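PDB 3JXE: tryptophan--tRNA ligase from Pyrococcus horikoshii, which catalyses the ATP-dependent attachment of L-tryptophan to tRNA(Trp), releasing AMP and diphosphate. Local coordinates for residues Q101-D115 with F145-E157. Numbering follows the deposited sequence.
With TYM (tryptophanyl-5'AMP), chain E.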
ATOM      1  N   GLN B 101       6.743 -18.488 -21.894  1.00 77.10           N
ATOM      2  CA  GLN B 101       6.444 -19.494 -20.874  1.00 77.17           C
ATOM      3  C   GLN B 101       6.453 -20.892 -21.484  1.00 77.38           C
ATOM      4  O   GLN B 101       6.953 -21.840 -20.878  1.00 77.47           O
ATOM      5  CB  GLN B 101       5.096 -19.228 -20.201  1.00 77.06           C
ATOM      6  CG  GLN B 101       4.713 -20.318 -19.177  1.00 76.69           C
ATOM      7  CD  GLN B 101       3.400 -19.975 -18.470  1.00 76.48           C
ATOM      8  OE1 GLN B 101       2.346 -19.806 -19.120  1.00 76.58           O
ATOM      9  NE2 GLN B 101       3.448 -19.894 -17.127  1.00 76.37           N
ATOM     10  N   GLU B 102       5.898 -21.002 -22.688  1.00 77.54           N
ATOM     11  CA  GLU B 102       5.814 -22.268 -23.409  1.00 77.63           C
ATOM     12  C   GLU B 102       7.204 -22.861 -23.637  1.00 77.39           C
ATOM     13  O   GLU B 102       7.511 -23.947 -23.141  1.00 77.46           O
ATOM     14  CB  GLU B 102       5.104 -22.053 -24.748  1.00 77.80           C
ATOM     15  CG  GLU B 102       4.354 -23.261 -25.284  1.00 78.66           C
ATOM     16  CD  GLU B 102       3.540 -22.923 -26.522  1.00 79.89           C
ATOM     17  OE1 GLU B 102       4.146 -22.730 -27.601  1.00 80.53           O
ATOM     18  OE2 GLU B 102       2.296 -22.852 -26.417  1.00 80.10           O
ATOM     19  N   LYS B 103       8.045 -22.122 -24.358  1.00 77.05           N
ATOM     20  CA  LYS B 103       9.343 -22.622 -24.810  1.00 76.73           C
ATOM     21  C   LYS B 103      10.423 -22.684 -23.726  1.00 76.35           C
ATOM     22  O   LYS B 103      11.369 -23.468 -23.843  1.00 76.42           O
ATOM     23  CB  LYS B 103       9.841 -21.807 -26.009  1.00 76.82           C
ATOM     24  CG  LYS B 103       8.855 -21.710 -27.176  1.00 77.35           C
ATOM     25  CD  LYS B 103       8.727 -23.022 -27.946  1.00 78.28           C
ATOM     26  CE  LYS B 103       7.654 -22.925 -29.024  1.00 78.52           C
ATOM     27  NZ  LYS B 103       7.605 -24.148 -29.875  1.00 78.89           N
ATOM     28  N   PHE B 104      10.286 -21.866 -22.682  1.00 75.76           N
ATOM     29  CA  PHE B 104      11.270 -21.832 -21.592  1.00 75.11           C
ATOM     30  C   PHE B 104      10.801 -22.530 -20.316  1.00 74.61           C
ATOM     31  O   PHE B 104      11.612 -22.842 -19.445  1.00 74.56           O
ATOM     32  CB  PHE B 104      11.689 -20.394 -21.271  1.00 75.18           C
ATOM     33  CG  PHE B 104      12.529 -19.748 -22.339  1.00 75.18           C
ATOM     34  CD1 PHE B 104      11.991 -18.769 -23.167  1.00 75.19           C
ATOM     35  CD2 PHE B 104      13.862 -20.110 -22.509  1.00 75.31           C
ATOM     36  CE1 PHE B 104      12.764 -18.163 -24.156  1.00 75.23           C
ATOM     37  CE2 PHE B 104      14.644 -19.510 -23.495  1.00 75.51           C
ATOM     38  CZ  PHE B 104      14.093 -18.533 -24.319  1.00 75.35           C
ATOM     39  N   GLY B 105       9.494 -22.760 -20.210  1.00 74.06           N
ATOM     40  CA  GLY B 105       8.909 -23.476 -19.073  1.00 73.40           C
ATOM     41  C   GLY B 105       9.167 -22.829 -17.726  1.00 72.94           C
ATOM     42  O   GLY B 105       9.679 -23.474 -16.809  1.00 72.99           O
ATOM     43  N   VAL B 106       8.808 -21.553 -17.610  1.00 72.42           N
ATOM     44  CA  VAL B 106       9.041 -20.781 -16.386  1.00 71.78           C
ATOM     45  C   VAL B 106       7.733 -20.290 -15.764  1.00 71.30           C
ATOM     46  O   VAL B 106       6.674 -20.346 -16.396  1.00 71.27           O
ATOM     47  CB  VAL B 106       9.996 -19.579 -16.630  1.00 71.81           C
ATOM     48  CG1 VAL B 106      11.382 -20.064 -17.028  1.00 71.91           C
ATOM     49  CG2 VAL B 106       9.433 -18.634 -17.688  1.00 71.83           C
ATOM     50  N   ASN B 107       7.817 -19.818 -14.521  1.00 70.66           N
ATOM     51  CA  ASN B 107       6.670 -19.239 -13.824  1.00 70.04           C
ATOM     52  C   ASN B 107       6.247 -17.893 -14.412  1.00 69.55           C
ATOM     53  O   ASN B 107       7.064 -17.177 -15.000  1.00 69.52           O
ATOM     54  CB  ASN B 107       6.969 -19.089 -12.332  1.00 70.09           C
ATOM     55  CG  ASN B 107       7.097 -20.423 -11.625  1.00 70.17           C
ATOM     56  OD1 ASN B 107       6.211 -21.279 -11.708  1.00 70.01           O
ATOM     57  ND2 ASN B 107       8.204 -20.604 -10.913  1.00 70.61           N
ATOM     58  N   LEU B 108       4.969 -17.557 -14.249  1.00 68.83           N
ATOM     59  CA  LEU B 108       4.428 -16.313 -14.782  1.00 68.17           C
ATOM     60  C   LEU B 108       3.548 -15.622 -13.754  1.00 67.65           C
ATOM     61  O   LEU B 108       2.622 -16.226 -13.214  1.00 67.61           O
ATOM     62  CB  LEU B 108       3.609 -16.581 -16.045  1.00 68.22           C
ATOM     63  CG  LEU B 108       3.558 -15.545 -17.176  1.00 68.39           C
ATOM     64  CD1 LEU B 108       2.351 -15.834 -18.043  1.00 68.68           C
ATOM     65  CD2 LEU B 108       3.519 -14.091 -16.705  1.00 68.58           C
ATOM     66  N   TYR B 109       3.842 -14.352 -13.493  1.00 66.99           N
ATOM     67  CA  TYR B 109       3.034 -13.548 -12.584  1.00 66.34           C
ATOM     68  C   TYR B 109       2.338 -12.426 -13.344  1.00 65.88           C
ATOM     69  O   TYR B 109       2.988 -11.621 -14.016  1.00 65.88           O
ATOM     70  CB  TYR B 109       3.890 -12.998 -11.441  1.00 66.31           C
ATOM     71  CG  TYR B 109       4.589 -14.078 -10.647  1.00 66.09           C
ATOM     72  CD1 TYR B 109       5.861 -14.520 -11.007  1.00 65.88           C
ATOM     73  CD2 TYR B 109       3.972 -14.668  -9.544  1.00 65.97           C
ATOM     74  CE1 TYR B 109       6.506 -15.517 -10.289  1.00 65.97           C
ATOM     75  CE2 TYR B 109       4.610 -15.665  -8.813  1.00 66.07           C
ATOM     76  CZ  TYR B 109       5.877 -16.084  -9.194  1.00 66.19           C
ATOM     77  OH  TYR B 109       6.518 -17.071  -8.480  1.00 66.55           O
ATOM     78  N   ILE B 110       1.012 -12.396 -13.253  1.00 65.20           N
ATOM     79  CA  ILE B 110       0.219 -11.394 -13.952  1.00 64.54           C
ATOM     80  C   ILE B 110      -0.474 -10.477 -12.953  1.00 64.15           C
ATOM     81  O   ILE B 110      -1.329 -10.914 -12.177  1.00 64.07           O
ATOM     82  CB  ILE B 110      -0.788 -12.031 -14.943  1.00 64.54           C
ATOM     83  CG1 ILE B 110      -0.032 -12.775 -16.051  1.00 64.41           C
ATOM     84  CG2 ILE B 110      -1.696 -10.962 -15.551  1.00 64.44           C
ATOM     85  CD1 ILE B 110      -0.865 -13.774 -16.833  1.00 64.46           C
ATOM     86  N   GLN B 111      -0.080  -9.206 -12.975  1.00 63.66           N
ATOM     87  CA  GLN B 111      -0.615  -8.211 -12.056  1.00 63.20           C
ATOM     88  C   GLN B 111      -1.765  -7.443 -12.689  1.00 62.92           C
ATOM     89  O   GLN B 111      -1.623  -6.868 -13.769  1.00 62.92           O
ATOM     90  CB  GLN B 111       0.483  -7.243 -11.609  1.00 63.19           C
ATOM     91  CG  GLN B 111       0.035  -6.250 -10.540  1.00 63.02           C
ATOM     92  CD  GLN B 111       1.086  -5.207 -10.229  1.00 63.10           C
ATOM     93  OE1 GLN B 111       1.767  -4.701 -11.127  1.00 63.19           O
ATOM     94  NE2 GLN B 111       1.221  -4.872  -8.949  1.00 63.02           N
ATOM     95  N   ILE B 112      -2.904  -7.439 -12.004  1.00 62.51           N
ATOM     96  CA  ILE B 112      -4.070  -6.690 -12.451  1.00 62.12           C
ATOM     97  C   ILE B 112      -4.255  -5.487 -11.532  1.00 61.90           C
ATOM     98  O   ILE B 112      -4.740  -5.611 -10.403  1.00 61.84           O
ATOM     99  CB  ILE B 112      -5.339  -7.583 -12.510  1.00 62.14           C
ATOM    100  CG1 ILE B 112      -5.058  -8.875 -13.296  1.00 61.93           C
ATOM    101  CG2 ILE B 112      -6.532  -6.815 -13.083  1.00 62.04           C
ATOM    102  CD1 ILE B 112      -4.626  -8.679 -14.747  1.00 61.73           C
ATOM    103  N   THR B 113      -3.850  -4.324 -12.034  1.00 61.65           N
ATOM    104  CA  THR B 113      -3.745  -3.111 -11.225  1.00 61.35           C
ATOM    105  C   THR B 113      -5.077  -2.374 -11.113  1.00 61.23           C
ATOM    106  O   THR B 113      -5.240  -1.270 -11.636  1.00 61.18           O
ATOM    107  CB  THR B 113      -2.645  -2.163 -11.761  1.00 61.31           C
ATOM    108  OG1 THR B 113      -2.997  -1.708 -13.071  1.00 61.04           O
ATOM    109  CG2 THR B 113      -1.292  -2.873 -11.821  1.00 61.30           C
ATOM    110  N   ASP B 114      -6.028  -3.001 -10.426  1.00 61.13           N
ATOM    111  CA  ASP B 114      -7.336  -2.400 -10.171  1.00 61.08           C
ATOM    112  C   ASP B 114      -7.256  -1.274  -9.136  1.00 60.99           C
ATOM    113  O   ASP B 114      -8.194  -0.490  -8.986  1.00 61.01           O
ATOM    114  CB  ASP B 114      -8.358  -3.468  -9.750  1.00 61.11           C
ATOM    115  CG  ASP B 114      -7.934  -4.250  -8.509  1.00 61.12           C
ATOM    116  OD1 ASP B 114      -6.723  -4.324  -8.205  1.00 61.19           O
ATOM    117  OD2 ASP B 114      -8.830  -4.806  -7.841  1.00 60.90           O
ATOM    118  N   ASP B 115      -6.131  -1.209  -8.429  1.00 60.90           N
ATOM    119  CA  ASP B 115      -5.844  -0.102  -7.525  1.00 60.86           C
ATOM    120  C   ASP B 115      -5.354   1.129  -8.290  1.00 60.79           C
ATOM    121  O   ASP B 115      -5.814   2.239  -8.030  1.00 60.88           O
ATOM    122  CB  ASP B 115      -4.834  -0.518  -6.449  1.00 60.85           C
ATOM    123  CG  ASP B 115      -3.546  -1.090  -7.027  1.00 61.00           C
ATOM    124  OD1 ASP B 115      -3.535  -1.532  -8.197  1.00 60.90           O
ATOM    125  OD2 ASP B 115      -2.536  -1.109  -6.295  1.00 61.50           O
ATOM    126  N   PHE B 145      -2.310 -20.003 -20.840  1.00 71.29           N
ATOM    127  CA  PHE B 145      -1.068 -20.123 -20.075  1.00 71.52           C
ATOM    128  C   PHE B 145      -1.060 -21.426 -19.276  1.00 71.78           C
ATOM    129  O   PHE B 145      -2.116 -22.027 -19.055  1.00 71.86           O
ATOM    130  CB  PHE B 145      -0.903 -18.932 -19.124  1.00 71.44           C
ATOM    131  CG  PHE B 145      -0.873 -17.596 -19.814  1.00 71.29           C
ATOM    132  CD1 PHE B 145      -1.982 -16.760 -19.784  1.00 71.02           C
ATOM    133  CD2 PHE B 145       0.265 -17.171 -20.493  1.00 71.23           C
ATOM    134  CE1 PHE B 145      -1.958 -15.523 -20.418  1.00 70.91           C
ATOM    135  CE2 PHE B 145       0.296 -15.933 -21.129  1.00 71.00           C
ATOM    136  CZ  PHE B 145      -0.818 -15.110 -21.092  1.00 70.89           C
ATOM    137  N   ASP B 146       0.128 -21.854 -18.847  1.00 72.02           N
ATOM    138  CA  ASP B 146       0.278 -23.047 -18.010  1.00 72.27           C
ATOM    139  C   ASP B 146      -0.500 -22.871 -16.704  1.00 72.31           C
ATOM    140  O   ASP B 146      -0.216 -21.952 -15.938  1.00 72.32           O
ATOM    141  CB  ASP B 146       1.760 -23.321 -17.721  1.00 72.40           C
ATOM    142  CG  ASP B 146       2.007 -24.707 -17.126  1.00 72.91           C
ATOM    143  OD1 ASP B 146       1.285 -25.118 -16.186  1.00 73.20           O
ATOM    144  OD2 ASP B 146       2.951 -25.385 -17.592  1.00 73.39           O
ATOM    145  N   PRO B 147      -1.485 -23.754 -16.450  1.00 72.40           N
ATOM    146  CA  PRO B 147      -2.385 -23.615 -15.298  1.00 72.46           C
ATOM    147  C   PRO B 147      -1.703 -23.848 -13.948  1.00 72.48           C
ATOM    148  O   PRO B 147      -2.322 -23.642 -12.902  1.00 72.56           O
ATOM    149  CB  PRO B 147      -3.448 -24.699 -15.542  1.00 72.48           C
ATOM    150  CG  PRO B 147      -3.248 -25.161 -16.955  1.00 72.53           C
ATOM    151  CD  PRO B 147      -1.806 -24.952 -17.246  1.00 72.41           C
ATOM    152  N   ASP B 148      -0.442 -24.268 -13.978  1.00 72.43           N
ATOM    153  CA  ASP B 148       0.302 -24.573 -12.759  1.00 72.39           C
ATOM    154  C   ASP B 148       1.562 -23.725 -12.603  1.00 72.11           C
ATOM    155  O   ASP B 148       2.187 -23.712 -11.539  1.00 72.15           O
ATOM    156  CB  ASP B 148       0.646 -26.065 -12.715  1.00 72.59           C
ATOM    157  CG  ASP B 148      -0.584 -26.944 -12.540  1.00 73.24           C
ATOM    158  OD1 ASP B 148      -1.517 -26.548 -11.797  1.00 73.56           O
ATOM    159  OD2 ASP B 148      -0.615 -28.039 -13.146  1.00 73.97           O
ATOM    160  N   LYS B 149       1.928 -23.015 -13.666  1.00 71.68           N
ATOM    161  CA  LYS B 149       3.078 -22.116 -13.636  1.00 71.27           C
ATOM    162  C   LYS B 149       2.687 -20.666 -13.942  1.00 70.74           C
ATOM    163  O   LYS B 149       3.488 -19.898 -14.480  1.00 70.72           O
ATOM    164  CB  LYS B 149       4.176 -22.613 -14.583  1.00 71.40           C
ATOM    165  CG  LYS B 149       4.901 -23.857 -14.074  1.00 72.08           C
ATOM    166  CD  LYS B 149       6.205 -24.116 -14.822  1.00 73.23           C
ATOM    167  CE  LYS B 149       5.965 -24.777 -16.173  1.00 73.91           C
ATOM    168  NZ  LYS B 149       7.223 -25.334 -16.741  1.00 74.45           N
ATOM    169  N   THR B 150       1.456 -20.300 -13.585  1.00 69.99           N
ATOM    170  CA  THR B 150       0.958 -18.939 -13.783  1.00 69.27           C
ATOM    171  C   THR B 150       0.097 -18.489 -12.603  1.00 68.69           C
ATOM    172  O   THR B 150      -0.780 -19.222 -12.145  1.00 68.66           O
ATOM    173  CB  THR B 150       0.165 -18.792 -15.113  1.00 69.33           C
ATOM    174  OG1 THR B 150       0.949 -19.292 -16.205  1.00 69.37           O
ATOM    175  CG2 THR B 150      -0.187 -17.333 -15.386  1.00 69.31           C
ATOM    176  N   PHE B 151       0.369 -17.281 -12.115  1.00 67.98           N
ATOM    177  CA  PHE B 151      -0.406 -16.676 -11.040  1.00 67.23           C
ATOM    178  C   PHE B 151      -0.958 -15.324 -11.482  1.00 66.81           C
ATOM    179  O   PHE B 151      -0.203 -14.398 -11.787  1.00 66.74           O
ATOM    180  CB  PHE B 151       0.451 -16.537  -9.775  1.00 67.21           C
ATOM    181  CG  PHE B 151      -0.269 -15.922  -8.597  1.00 66.76           C
ATOM    182  CD1 PHE B 151       0.349 -14.939  -7.832  1.00 66.51           C
ATOM    183  CD2 PHE B 151      -1.552 -16.329  -8.247  1.00 66.52           C
ATOM    184  CE1 PHE B 151      -0.299 -14.372  -6.736  1.00 66.45           C
ATOM    185  CE2 PHE B 151      -2.211 -15.766  -7.155  1.00 66.43           C
ATOM    186  CZ  PHE B 151      -1.582 -14.787  -6.398  1.00 66.40           C
ATOM    187  N   ILE B 152      -2.283 -15.234 -11.531  1.00 66.24           N
ATOM    188  CA  ILE B 152      -2.967 -13.990 -11.864  1.00 65.68           C
ATOM    189  C   ILE B 152      -3.609 -13.440 -10.596  1.00 65.27           C
ATOM    190  O   ILE B 152      -4.458 -14.091  -9.985  1.00 65.23           O
ATOM    191  CB  ILE B 152      -4.032 -14.189 -12.971  1.00 65.71           C
ATOM    192  CG1 ILE B 152      -3.388 -14.773 -14.236  1.00 65.69           C
ATOM    193  CG2 ILE B 152      -4.730 -12.868 -13.282  1.00 65.66           C
ATOM    194  CD1 ILE B 152      -4.378 -15.258 -15.285  1.00 65.74           C
ATOM    195  N   PHE B 153      -3.184 -12.243 -10.203  1.00 64.77           N
ATOM    196  CA  PHE B 153      -3.661 -11.628  -8.970  1.00 64.23           C
ATOM    197  C   PHE B 153      -4.138 -10.194  -9.171  1.00 63.96           C
ATOM    198  O   PHE B 153      -3.797  -9.537 -10.159  1.00 63.94           O
ATOM    199  CB  PHE B 153      -2.583 -11.687  -7.883  1.00 64.14           C
ATOM    200  CG  PHE B 153      -1.369 -10.850  -8.179  1.00 63.86           C
ATOM    201  CD1 PHE B 153      -1.232  -9.584  -7.621  1.00 63.52           C
ATOM    202  CD2 PHE B 153      -0.359 -11.332  -9.007  1.00 63.61           C
ATOM    203  CE1 PHE B 153      -0.115  -8.808  -7.889  1.00 63.36           C
ATOM    204  CE2 PHE B 153       0.764 -10.561  -9.280  1.00 63.50           C
ATOM    205  CZ  PHE B 153       0.889  -9.299  -8.718  1.00 63.45           C
ATOM    206  N   GLN B 154      -4.919  -9.725  -8.206  1.00 63.56           N
ATOM    207  CA  GLN B 154      -5.474  -8.385  -8.208  1.00 63.13           C
ATOM    208  C   GLN B 154      -4.911  -7.663  -6.989  1.00 62.85           C
ATOM    209  O   GLN B 154      -5.006  -8.170  -5.869  1.00 62.88           O
ATOM    210  CB  GLN B 154      -6.988  -8.495  -8.089  1.00 63.19           C
ATOM    211  CG  GLN B 154      -7.776  -7.722  -9.113  1.00 63.14           C
ATOM    212  CD  GLN B 154      -9.243  -8.101  -9.086  1.00 62.93           C
ATOM    213  OE1 GLN B 154      -9.611  -9.223  -9.435  1.00 62.73           O
ATOM    214  NE2 GLN B 154     -10.089  -7.166  -8.670  1.00 63.03           N
ATOM    215  N   ASN B 155      -4.323  -6.488  -7.201  1.00 62.42           N
ATOM    216  CA  ASN B 155      -3.656  -5.750  -6.120  1.00 62.02           C
ATOM    217  C   ASN B 155      -4.520  -5.500  -4.884  1.00 61.74           C
ATOM    218  O   ASN B 155      -4.008  -5.465  -3.765  1.00 61.79           O
ATOM    219  CB  ASN B 155      -3.090  -4.424  -6.632  1.00 61.98           C
ATOM    220  CG  ASN B 155      -1.880  -4.604  -7.530  1.00 62.14           C
ATOM    221  OD1 ASN B 155      -1.151  -5.594  -7.432  1.00 62.51           O
ATOM    222  ND2 ASN B 155      -1.655  -3.635  -8.412  1.00 62.21           N
ATOM    223  N   SER B 156      -5.823  -5.331  -5.095  1.00 61.41           N
ATOM    224  CA  SER B 156      -6.771  -5.096  -4.006  1.00 61.08           C
ATOM    225  C   SER B 156      -7.109  -6.377  -3.240  1.00 60.93           C
ATOM    226  O   SER B 156      -7.614  -6.328  -2.118  1.00 60.86           O
ATOM    227  CB  SER B 156      -8.054  -4.462  -4.551  1.00 61.04           C
ATOM    228  OG  SER B 156      -8.756  -5.360  -5.394  1.00 60.78           O
ATOM    229  N   GLU B 157      -6.821  -7.519  -3.855  1.00 60.77           N
ATOM    230  CA  GLU B 157      -7.201  -8.816  -3.311  1.00 60.66           C
ATOM    231  C   GLU B 157      -5.988  -9.546  -2.742  1.00 60.51           C
ATOM    232  O   GLU B 157      -5.979  -9.926  -1.571  1.00 60.44           O
ATOM    233  CB  GLU B 157      -7.860  -9.642  -4.411  1.00 60.73           C
ATOM    234  CG  GLU B 157      -8.537 -10.909  -3.953  1.00 60.88           C
ATOM    235  CD  GLU B 157      -8.913 -11.780  -5.125  1.00 61.44           C
ATOM    236  OE1 GLU B 157      -8.059 -11.974  -6.019  1.00 62.06           O
ATOM    237  OE2 GLU B 157     -10.063 -12.261  -5.161  1.00 61.58           O
TER
HETATM  238  P   TYM E 900      -2.119  -1.156 -19.664  0.80 43.72           P
HETATM  239  O1P TYM E 900      -3.270  -1.828 -19.019  0.80 43.57           O
HETATM  240  O2P TYM E 900      -2.248   0.247 -20.112  0.80 43.90           O
HETATM  241  O5' TYM E 900      -1.655  -2.025 -20.937  0.80 43.91           O
HETATM  242  C5' TYM E 900      -1.406  -3.428 -20.787  0.80 44.62           C
HETATM  243  C4' TYM E 900      -0.295  -3.899 -21.734  0.80 45.19           C
HETATM  244  O4' TYM E 900      -0.593  -3.456 -23.088  0.80 45.24           O
HETATM  245  C1' TYM E 900       0.543  -2.693 -23.589  0.80 45.50           C
HETATM  246  N9  TYM E 900      -0.054  -1.696 -24.533  0.80 45.48           N
HETATM  247  C4  TYM E 900       0.077  -1.708 -25.859  0.80 45.35           C
HETATM  248  N3  TYM E 900       0.736  -2.507 -26.719  0.80 45.35           N
HETATM  249  C2  TYM E 900       0.703  -2.280 -28.028  0.80 45.11           C
HETATM  250  N1  TYM E 900       0.021  -1.263 -28.533  0.80 44.98           N
HETATM  251  C6  TYM E 900      -0.662  -0.425 -27.733  0.80 45.27           C
HETATM  252  N6  TYM E 900      -1.342   0.590 -28.257  0.80 45.35           N
HETATM  253  C5  TYM E 900      -0.646  -0.635 -26.356  0.80 45.32           C
HETATM  254  N7  TYM E 900      -1.196  -0.012 -25.318  0.80 45.33           N
HETATM  255  C8  TYM E 900      -0.839  -0.664 -24.209  0.80 45.38           C
HETATM  256  C2' TYM E 900       1.218  -2.136 -22.338  0.80 45.69           C
HETATM  257  O2' TYM E 900       2.607  -1.930 -22.579  0.80 45.76           O
HETATM  258  C3' TYM E 900       1.053  -3.286 -21.351  0.80 45.70           C
HETATM  259  O3' TYM E 900       2.074  -4.273 -21.574  0.80 46.38           O
HETATM  260  NH3 TYM E 900       0.074  -0.075 -15.355  0.80 43.19           N
HETATM  261  CA  TYM E 900       0.010  -1.109 -16.396  0.80 43.21           C
HETATM  262  CB  TYM E 900      -0.356  -2.453 -15.764  0.80 43.13           C
HETATM  263  CG  TYM E 900       0.907  -3.288 -15.390  0.80 42.78           C
HETATM  264  CD2 TYM E 900       1.877  -3.808 -16.240  0.80 42.29           C
HETATM  265  CE2 TYM E 900       2.818  -4.488 -15.456  0.80 42.20           C
HETATM  266  CE3 TYM E 900       2.037  -3.756 -17.624  0.80 42.33           C
HETATM  267  CD1 TYM E 900       1.273  -3.662 -14.143  0.80 42.80           C
HETATM  268  NE1 TYM E 900       2.465  -4.410 -14.176  0.80 42.45           N
HETATM  269  CZ2 TYM E 900       3.905  -5.111 -16.059  0.80 42.08           C
HETATM  270  CZ3 TYM E 900       3.132  -4.380 -18.223  0.80 42.14           C
HETATM  271  CH2 TYM E 900       4.066  -5.058 -17.441  0.80 42.04           C
HETATM  272  C   TYM E 900      -1.054  -0.741 -17.437  0.80 43.36           C
HETATM  273  O   TYM E 900      -2.007  -0.022 -17.130  0.80 43.36           O
HETATM  274  OPP TYM E 900      -0.831  -1.277 -18.683  0.80 43.46           O
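One face of the F153 ring carries Q111 CA, 4.1 Å from the ring centroid in a CH-pi contact, while I110 CD1 sits over one face of the F145 ring. At the edge of F145 comes Q101 OE1, and Y109 CD2 meets the edge of F151. F153 reaches back toward the neighbouring strand because its CG stands between backbone N and carbonyl carbon (chi1 67°).

Strands 108-112 and 150-154 run parallel, their directions 12° apart, joined by bonds such as I110 N to F151 O. Q101, its chain extended, grips the turn before the second strand: OE1 accepts from D146 N at 3.0 Å from above its carbonyl plane, and NE2 gives T150 OG1 a 2.7 Å bond in its amide plane. With an alanine here both bonds would go, and D146 N would probably lose this acceptor and the turn be held less firmly to the helix end. At the other end D114 OD2 accepts from Q154 NE2 and S156 OG, and N155 ND2 donates to D115 OD1, whose partner oxygen bonds Y162 of the second subunit. N155 OD1 receives Q111 NE2 on a lone pair, the amides 83° apart; this second-shell bond, with Y77 on OE1 and the I197 carbonyl on NE2, probably fixes the turn of the Q111 amide, whose OE1 lies 3.1 Å from NE1 of the tryptophanyl-AMP indole.

In this Rossmann-type class I synthetase sheet, 108-112 lies between 75-80 and 150-154, outermost within this chain; helices 88-104 and 126-141 pack on the L108, I110 and I112 face, helix 369-375 on the Y109 and F151 face.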